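Local coordinates for protein endo-1,4-beta-xylanase C (Paenibacillus barcinonensis, PDB 4XUO) that binds xylan as the first of the tandem family 22 carbohydrate-binding modules of a multidomain endo-1,4-beta-xylanase, at residues 25-30 / 53-58; 88-93 / 136-141. All coordinates share one frame; numbering follows the deposited sequence.

Overall arrangement
Both contacts belong to one antiparallel sheet of this beta-sandwich module, and strands 57-61 and 132-139 lie side by side in it, so contact 1 leads directly into contact 2; the Pro58 O to Leu137 N pair between them is probably a hydrogen bond. Contact 1 (25-30 / 53-58) is at the margin, partly buried: a short strand pair runs out into loops, and an arginine and a tryptophan do most of the side-chain work. Contact 2 (88-93 / 136-141) is longer, more regular and mostly buried, with leucines and a phenylalanine turned into the core and polar groups on the other face. The contact centres are about 10 Å apart, but the two touch, and Arg27 makes a cation-pi contact with Tyr136.

Contact 1 (25-30 / 53-58); sequences TARGGV and EAWNGP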
loop_
_atom_site.group_PDB
_atom_site.type_symbol
_atom_site.label_atom_id
_atom_site.label_comp_id
_atom_site.label_asym_id
_atom_site.label_seq_id
_atom_site.Cartn_x
_atom_site.Cartn_y
_atom_site.Cartn_z
ATOM N N THR A 25 7.403 -4.923 3.212
ATOM C CA THR A 25 8.851 -4.886 3.197
ATOM C C THR A 25 9.401 -3.636 2.503
ATOM O O THR A 25 8.681 -2.876 1.829
ATOM C CB THR A 25 9.389 -6.173 2.561
ATOM O OG1 THR A 25 10.800 -6.258 2.823
ATOM C CG2 THR A 25 9.154 -6.172 1.080
ATOM N N ALA A 26 10.677 -3.369 2.707
ATOM C CA ALA A 26 11.266 -2.138 2.177
ATOM C C ALA A 26 11.441 -2.167 0.666
ATOM O O ALA A 26 11.865 -3.199 0.110
ATOM C CB ALA A 26 12.603 -1.878 2.833
ATOM N N ARG A 27 11.128 -1.023 0.029
ATOM C CA ARG A 27 11.426 -0.767 -1.371
ATOM C C ARG A 27 12.373 0.433 -1.379
ATOM O O ARG A 27 11.974 1.566 -1.093
ATOM C CB ARG A 27 10.157 -0.481 -2.174
ATOM C CG ARG A 27 10.360 -0.067 -3.613
ATOM C CD ARG A 27 8.982 0.222 -4.241
ATOM N NE ARG A 27 9.042 0.755 -5.595
ATOM C CZ ARG A 27 9.126 0.018 -6.702
ATOM N NH1 ARG A 27 9.214 -1.311 -6.620
ATOM N NH2 ARG A 27 9.120 0.601 -7.898
ATOM N N GLY A 28 13.626 0.177 -1.703
ATOM C CA GLY A 28 14.672 1.178 -1.538
ATOM C C GLY A 28 15.378 0.923 -0.218
ATOM O O GLY A 28 15.020 -0.017 0.504
ATOM N N GLY A 29 16.357 1.782 0.108
ATOM C CA GLY A 29 17.067 1.720 1.379
ATOM C C GLY A 29 16.331 2.375 2.527
ATOM O O GLY A 29 16.861 3.264 3.187
ATOM N N VAL A 30 15.100 1.913 2.770
ATOM C CA VAL A 30 14.211 2.453 3.787
ATOM C C VAL A 30 14.055 1.480 4.948
ATOM O O VAL A 30 14.493 0.311 4.880
ATOM C CB VAL A 30 12.797 2.764 3.205
ATOM C CG1 VAL A 30 12.907 3.732 2.046
ATOM C CG2 VAL A 30 12.079 1.496 2.783
ATOM N N GLU A 53 14.368 8.738 -2.301
ATOM C CA GLU A 53 13.836 8.883 -3.677
ATOM C C GLU A 53 12.314 8.652 -3.656
ATOM O O GLU A 53 11.844 7.825 -2.896
ATOM C CB GLU A 53 14.449 7.855 -4.647
ATOM C CG GLU A 53 15.965 7.898 -4.841
ATOM C CD GLU A 53 16.728 6.926 -3.947
ATOM O OE1 GLU A 53 16.202 5.828 -3.615
ATOM O OE2 GLU A 53 17.882 7.257 -3.581
ATOM N N ALA A 54 11.595 9.326 -4.556
ATOM C CA ALA A 54 10.118 9.302 -4.608
ATOM C C ALA A 54 9.496 7.922 -4.849
ATOM O O ALA A 54 8.383 7.652 -4.402
ATOM C CB ALA A 54 9.637 10.286 -5.656
ATOM N N TRP A 55 10.215 7.035 -5.528
ATOM C CA TRP A 55 9.742 5.660 -5.723
ATOM C C TRP A 55 9.934 4.733 -4.494
ATOM O O TRP A 55 9.438 3.619 -4.514
ATOM C CB TRP A 55 10.408 5.015 -6.961
ATOM C CG TRP A 55 11.883 4.937 -6.859
ATOM C CD1 TRP A 55 12.762 5.818 -7.370
ATOM C CD2 TRP A 55 12.666 3.903 -6.223
ATOM N NE1 TRP A 55 14.049 5.440 -7.061
ATOM C CE2 TRP A 55 14.013 4.266 -6.361
ATOM C CE3 TRP A 55 12.351 2.734 -5.519
ATOM C CZ2 TRP A 55 15.055 3.498 -5.826
ATOM C CZ3 TRP A 55 13.396 1.947 -5.003
ATOM C CH2 TRP A 55 14.730 2.346 -5.170
ATOM N N ASN A 56 10.645 5.183 -3.456
ATOM C CA ASN A 56 10.772 4.387 -2.240
ATOM C C ASN A 56 9.456 4.298 -1.468
ATOM O O ASN A 56 8.593 5.205 -1.533
ATOM C CB ASN A 56 11.774 4.964 -1.264
ATOM C CG ASN A 56 13.181 5.132 -1.827
ATOM O OD1 ASN A 56 13.563 4.659 -2.924
ATOM N ND2 ASN A 56 13.953 5.838 -1.075
ATOM N N GLY A 57 9.314 3.225 -0.686
ATOM C CA GLY A 57 8.191 3.114 0.231
ATOM C C GLY A 57 8.057 1.729 0.807
ATOM O O GLY A 57 8.902 0.869 0.493
ATOM N N PRO A 58 7.004 1.502 1.612
ATOM C CA PRO A 58 6.661 0.149 2.006
ATOM C C PRO A 58 6.010 -0.563 0.843
ATOM O O PRO A 58 5.256 0.066 0.086
ATOM C CB PRO A 58 5.685 0.361 3.148
ATOM C CG PRO A 58 4.943 1.619 2.762
ATOM C CD PRO A 58 5.932 2.452 1.992
#
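Arg27 and Gly57 hold each other through two backbone hydrogen bonds, Arg27 N to Gly57 O at 3.0 Å and Gly57 N to Arg27 O at 3.2 Å, which make them a hydrogen-bonded antiparallel pair. A third bond comes from the arginine side chain: NE of Arg27 gives its N-H to the carbonyl O of Trp55 at 3.1 Å. That oxygen sits at the edge of the guanidinium, near its plane, though the bond is bent (140° at the hydrogen). With CG anti to the backbone N (chi1 174°), the extended chain carries NE to the Trp55 carbonyl and the two end nitrogens beyond it, where NH2 forms a salt bridge with Glu94 and the group makes a cation-pi contact with Tyr136. Were this side chain cut back to an alanine, Glu94 would probably lose its charged mate and the Trp55 carbonyl this donor. The Trp55 indole stands almost perpendicular to the guanidinium (89°), with CG of Arg27 at its edge, 3.9 Å from Trp55 CE3. Gly28 runs close by the far end of the indole, its CA 3.8 Å from Trp55 CZ3; its backbone angles would jam a CB against the preceding carbonyl O. Behind this, CG1 of Val30 packs on CB of Asn56 at 3.7 Å. Residues 53-56 form a type I beta turn closed by Asn56 N to Glu53 O at 3.0 Å. Arg27 and Trp55, on the same side of the sheet as Tyr136, probably line the xylan-binding cleft, as in other family 22 modules.

Contact 2 (88-93 / 136-141); sequences DLKFTV and YLESTD
Lys90 pairs with Glu138, and Thr92 with Tyr136, as hydrogen-bonded positions of an antiparallel sheet, one layer of the beta-sandwich of this carbohydrate-binding module. All four backbone bonds are nearly straight, from Lys90 N to Glu138 O at 2.9 Å to Tyr136 N to Thr92 O at 3.0 Å. The tightly packed side is the one carrying Leu89, Phe91 and Leu137. CD1 of Leu137 lies over one face of the Phe91 ring, offset toward its rim and 4.1 Å from Phe91 CE1, and it also touches CB of Leu89; Val78, Leu80 and Leu121 close this core from the opposing sheet. The other face is polar and, toward Lys90 and Glu138, partly open to solvent. Here Thr92 lays CB over the Tyr136 ring, 4.2 Å from the centroid, a CH-pi contact. Its OG1, set beside the backbone N by chi1 of -62°, donates to Glu138 OE1 in a very short bond of 2.5 Å, which ties Glu138 to Thr92 diagonally across the strands. Lys90 and Glu138 run side by side and point the same way, but NZ of Lys90 stops 4.4 Å from Glu138 OE1, beyond salt-bridge range, and bonds to Gln106 instead. At the end near Asp88 the regular backbone pairing gives way to side-chain and water bonds. A water accepts from Asp88 N and also meets Thr140 OG1. Ser139 makes an ST turn: its OG accepts the N-H of Asp141 and donates to Asp88 O at 2.6 Å.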
loop_
_atom_site.group_PDB
_atom_site.type_symbol
_atom_site.label_atom_id
_atom_site.label_comp_id
_atom_site.label_asym_id
_atom_site.label_seq_id
_atom_site.Cartn_x
_atom_site.Cartn_y
_atom_site.Cartn_z
ATOM N N ASP A 88 1.729 14.353 -0.837
ATOM C CA ASP A 88 0.673 13.594 -1.521
ATOM C C ASP A 88 1.107 12.131 -1.533
ATOM O O ASP A 88 2.291 11.844 -1.738
ATOM C CB ASP A 88 0.424 14.109 -2.941
ATOM C CG ASP A 88 -0.084 15.583 -2.993
ATOM O OD1 ASP A 88 -0.814 16.040 -2.078
ATOM O OD2 ASP A 88 0.268 16.297 -3.973
ATOM N N LEU A 89 0.181 11.221 -1.252
ATOM C CA LEU A 89 0.479 9.773 -1.178
ATOM C C LEU A 89 -0.475 9.023 -2.099
ATOM O O LEU A 89 -1.661 9.355 -2.166
ATOM C CB LEU A 89 0.276 9.212 0.242
ATOM C CG LEU A 89 1.468 9.311 1.192
ATOM C CD1 LEU A 89 1.908 10.750 1.338
ATOM C CD2 LEU A 89 1.104 8.698 2.539
ATOM N N LYS A 90 0.027 7.989 -2.764
ATOM C CA LYS A 90 -0.850 7.099 -3.548
ATOM C C LYS A 90 -0.352 5.682 -3.530
ATOM O O LYS A 90 0.848 5.455 -3.255
ATOM C CB LYS A 90 -0.949 7.566 -5.003
ATOM C CG LYS A 90 0.314 7.445 -5.842
ATOM C CD LYS A 90 0.093 7.996 -7.245
ATOM C CE LYS A 90 0.988 7.277 -8.228
ATOM N NZ LYS A 90 1.129 8.003 -9.495
ATOM N N PHE A 91 -1.237 4.739 -3.867
ATOM C CA PHE A 91 -0.825 3.353 -4.137
ATOM C C PHE A 91 -0.514 3.116 -5.617
ATOM O O PHE A 91 -1.258 3.545 -6.466
ATOM C CB PHE A 91 -1.948 2.386 -3.779
ATOM C CG PHE A 91 -2.201 2.229 -2.301
ATOM C CD1 PHE A 91 -1.268 1.653 -1.468
ATOM C CD2 PHE A 91 -3.462 2.559 -1.768
ATOM C CE1 PHE A 91 -1.532 1.470 -0.120
ATOM C CE2 PHE A 91 -3.729 2.357 -0.431
ATOM C CZ PHE A 91 -2.758 1.825 0.394
ATOM N N THR A 92 0.535 2.352 -5.936
ATOM C CA THR A 92 0.890 1.991 -7.303
ATOM C C THR A 92 1.177 0.469 -7.318
ATOM O O THR A 92 1.618 -0.076 -6.329
ATOM C CB THR A 92 2.168 2.759 -7.710
ATOM O OG1 THR A 92 1.890 4.165 -7.664
ATOM C CG2 THR A 92 2.642 2.397 -9.107
ATOM N N VAL A 93 0.847 -0.203 -8.413
ATOM C CA VAL A 93 1.237 -1.615 -8.639
ATOM C C VAL A 93 2.274 -1.687 -9.777
ATOM O O VAL A 93 2.031 -1.286 -10.901
ATOM C CB VAL A 93 0.002 -2.510 -8.932
ATOM C CG1 VAL A 93 0.438 -3.959 -9.210
ATOM C CG2 VAL A 93 -0.939 -2.489 -7.737
ATOM N N TYR A 136 2.959 -0.819 -3.781
ATOM C CA TYR A 136 3.708 0.061 -2.897
ATOM C C TYR A 136 3.003 1.386 -2.682
ATOM O O TYR A 136 2.183 1.814 -3.501
ATOM C CB TYR A 136 5.184 0.257 -3.324
ATOM C CG TYR A 136 5.444 0.886 -4.670
ATOM C CD1 TYR A 136 5.268 0.157 -5.841
ATOM C CD2 TYR A 136 5.912 2.202 -4.784
ATOM C CE1 TYR A 136 5.518 0.709 -7.067
ATOM C CE2 TYR A 136 6.191 2.754 -6.002
ATOM C CZ TYR A 136 5.990 2.016 -7.157
ATOM O OH TYR A 136 6.263 2.568 -8.390
ATOM N N LEU A 137 3.334 2.015 -1.559
ATOM C CA LEU A 137 2.754 3.319 -1.166
ATOM C C LEU A 137 3.867 4.366 -1.291
ATOM O O LEU A 137 4.898 4.241 -0.628
ATOM C CB LEU A 137 2.228 3.206 0.264
ATOM C CG LEU A 137 1.710 4.461 0.960
ATOM C CD1 LEU A 137 0.442 4.999 0.273
ATOM C CD2 LEU A 137 1.435 4.183 2.428
ATOM N N GLU A 138 3.647 5.375 -2.137
ATOM C CA GLU A 138 4.678 6.325 -2.540
ATOM C C GLU A 138 4.176 7.754 -2.486
ATOM O O GLU A 138 2.957 8.016 -2.578
ATOM C CB GLU A 138 5.193 6.032 -3.974
ATOM C CG GLU A 138 4.143 6.139 -5.108
ATOM C CD GLU A 138 4.730 5.956 -6.526
ATOM O OE1 GLU A 138 4.022 5.428 -7.424
ATOM O OE2 GLU A 138 5.917 6.326 -6.748
ATOM N N SER A 139 5.141 8.664 -2.404
ATOM C CA SER A 139 4.903 10.113 -2.431
ATOM C C SER A 139 5.861 10.789 -3.386
ATOM O O SER A 139 7.031 10.377 -3.509
ATOM C CB SER A 139 5.095 10.732 -1.049
ATOM O OG SER A 139 4.766 12.134 -1.053
ATOM N N THR A 140 5.380 11.829 -4.063
ATOM C CA THR A 140 6.238 12.635 -4.941
ATOM C C THR A 140 7.252 13.417 -4.104
ATOM O O THR A 140 8.291 13.830 -4.630
ATOM C CB THR A 140 5.432 13.613 -5.837
ATOM O OG1 THR A 140 4.741 14.544 -5.014
ATOM C CG2 THR A 140 4.420 12.875 -6.700
ATOM N N ASP A 141 6.956 13.610 -2.816
ATOM C CA ASP A 141 7.923 14.138 -1.840
ATOM C C ASP A 141 8.906 13.031 -1.465
ATOM O O ASP A 141 8.559 12.105 -0.716
ATOM C CB ASP A 141 7.217 14.672 -0.587
ATOM C CG ASP A 141 8.180 15.326 0.414
ATOM O OD1 ASP A 141 9.369 14.960 0.438
ATOM O OD2 ASP A 141 7.742 16.212 1.167
HETATM O O HOH W 1 4.063 15.281 -2.211
#